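Local coordinates for protein xylooligosaccharide oxidase (Myceliophthora thermophila, PDB 5L6G) that oxidises the C1 hydroxyl of xylooligosaccharides and related sugars to lactones with a bicovalently bound FAD, reducing oxygen to hydrogen peroxide, at residues Trp208-Ala213 and Gly395-Tyr399. Residues are numbered along the deposited sequence.
Sequences WALRGA and GAGSY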
loop_
_atom_site.group_PDB
_atom_site.type_symbol
_atom_site.label_atom_id
_atom_site.label_comp_id
_atom_site.label_asym_id
_atom_site.label_seq_id
_atom_site.Cartn_x
_atom_site.Cartn_y
_atom_site.Cartn_z
ATOM N N TRP A 208 3.493 -4.535 17.044
ATOM C CA TRP A 208 2.262 -3.761 16.867
ATOM C C TRP A 208 2.525 -2.517 16.011
ATOM O O TRP A 208 1.846 -2.306 15.010
ATOM C CB TRP A 208 1.672 -3.391 18.242
ATOM C CG TRP A 208 0.387 -2.611 18.172
ATOM C CD1 TRP A 208 -0.871 -3.110 18.147
ATOM C CD2 TRP A 208 0.254 -1.184 18.124
ATOM N NE1 TRP A 208 -1.791 -2.087 18.089
ATOM C CE2 TRP A 208 -1.118 -0.895 18.063
ATOM C CE3 TRP A 208 1.167 -0.127 18.120
ATOM C CZ2 TRP A 208 -1.599 0.404 18.007
ATOM C CZ3 TRP A 208 0.690 1.160 18.073
ATOM C CH2 TRP A 208 -0.678 1.418 18.007
ATOM N N ALA A 209 3.530 -1.715 16.367
ATOM C CA ALA A 209 3.801 -0.476 15.624
ATOM C C ALA A 209 4.204 -0.734 14.161
ATOM O O ALA A 209 3.749 -0.034 13.250
ATOM C CB ALA A 209 4.849 0.371 16.332
ATOM N N LEU A 210 5.009 -1.767 13.923
ATOM C CA LEU A 210 5.419 -2.121 12.568
ATOM C C LEU A 210 4.260 -2.422 11.646
ATOM O O LEU A 210 4.329 -2.136 10.442
ATOM C CB LEU A 210 6.305 -3.370 12.556
ATOM C CG LEU A 210 7.713 -3.243 13.113
ATOM C CD1 LEU A 210 8.382 -4.613 13.083
ATOM C CD2 LEU A 210 8.513 -2.215 12.332
ATOM N N ARG A 211 3.227 -3.040 12.211
ATOM C CA ARG A 211 2.178 -3.612 11.427
ATOM C C ARG A 211 1.093 -2.596 11.132
ATOM O O ARG A 211 -0.062 -2.773 11.537
ATOM C CB ARG A 211 1.657 -4.896 12.094
ATOM C CG ARG A 211 2.585 -6.033 11.705
ATOM C CD ARG A 211 2.696 -7.119 12.708
ATOM N NE ARG A 211 1.472 -7.835 13.002
ATOM C CZ ARG A 211 0.770 -7.712 14.120
ATOM N NH1 ARG A 211 1.102 -6.817 15.051
ATOM N NH2 ARG A 211 -0.297 -8.487 14.301
ATOM N N GLY A 212 1.505 -1.561 10.391
ATOM C CA GLY A 212 0.652 -0.443 9.996
ATOM C C GLY A 212 1.395 0.877 9.838
ATOM O O GLY A 212 0.985 1.727 9.044
ATOM N N ALA A 213 2.476 1.053 10.600
ATOM C CA ALA A 213 3.221 2.309 10.601
ATOM C C ALA A 213 4.731 2.094 10.583
ATOM O O ALA A 213 5.490 2.951 11.036
ATOM C CB ALA A 213 2.808 3.144 11.803
ATOM N N GLY A 395 -7.081 -4.632 18.412
ATOM C CA GLY A 395 -5.802 -4.478 19.115
ATOM C C GLY A 395 -4.600 -5.158 18.467
ATOM O O GLY A 395 -3.487 -5.061 18.982
ATOM N N ALA A 396 -4.798 -5.843 17.342
ATOM C CA ALA A 396 -3.732 -6.659 16.741
ATOM C C ALA A 396 -2.523 -5.885 16.216
ATOM O O ALA A 396 -1.404 -6.397 16.285
ATOM C CB ALA A 396 -4.285 -7.518 15.623
ATOM N N GLY A 397 -2.734 -4.686 15.679
ATOM C CA GLY A 397 -1.659 -3.946 15.016
ATOM C C GLY A 397 -1.996 -2.476 14.887
ATOM O O GLY A 397 -3.144 -2.088 15.063
ATOM N N SER A 398 -1.010 -1.656 14.574
ATOM C CA SER A 398 -1.246 -0.215 14.489
ATOM C C SER A 398 -2.100 0.167 13.284
ATOM O O SER A 398 -2.750 1.213 13.295
ATOM C CB SER A 398 0.065 0.544 14.434
ATOM O OG SER A 398 0.793 0.165 13.288
ATOM N N TYR A 399 -2.116 -0.672 12.249
ATOM C CA TYR A 399 -2.997 -0.426 11.107
ATOM C C TYR A 399 -4.434 -0.179 11.631
ATOM O O TYR A 399 -4.974 -0.995 12.369
ATOM C CB TYR A 399 -2.935 -1.580 10.095
ATOM C CG TYR A 399 -3.843 -1.336 8.907
ATOM C CD1 TYR A 399 -3.368 -0.663 7.790
ATOM C CD2 TYR A 399 -5.161 -1.774 8.907
ATOM C CE1 TYR A 399 -4.182 -0.399 6.707
ATOM C CE2 TYR A 399 -6.006 -1.512 7.815
ATOM C CZ TYR A 399 -5.499 -0.821 6.723
ATOM O OH TYR A 399 -6.260 -0.537 5.614
HETATM O O HOH W 1 -4.616 -1.760 17.605
#
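This is a buried, hydrogen-bonded contact between a helix of the PCMH-type FAD-binding domain and a loop of the substrate domain. Residues 208-213 lie on helix 204-213. Residues 395-399 lie in the loop between strands 374-381 and 409-417 of the large antiparallel sheet. The contact thus ties the two parts of this flavoprotein oxidase together near the cofactor. The side chain of Tyr399 is about 8 Å from the bound FAD, and its OH hydrogen-bonds to Tyr382 OH.

The loop supplies amide donors to two carbonyls of 208-213. Ser398 N hydrogen-bonds to Trp208 O at 3.0 Å, and Tyr399 N to Arg211 O, also at 3.0 Å. Arg211 is the centre of an inverse gamma turn. In return, Arg211 NH1 donates a hydrogen bond to Ala396 O at 2.8 Å. Gly212 lies against Ser398 and Tyr399, where a CB would clash with Ser398 OG and Tyr399 N.

The Trp208 ring lies against the loop, with Gly397 C and Ser398 N over one face. Its NE1 and Gly397 O share a water, while Leu473 and Ile476 of helix 470-480 touch its side chain. Ser398 CB sits over the six-membered ring in a CH-pi contact, 3.7 Å from the centroid. From there the serine reaches back to the helix, and Ser398 OG donates to Ala209 O at 3.0 Å.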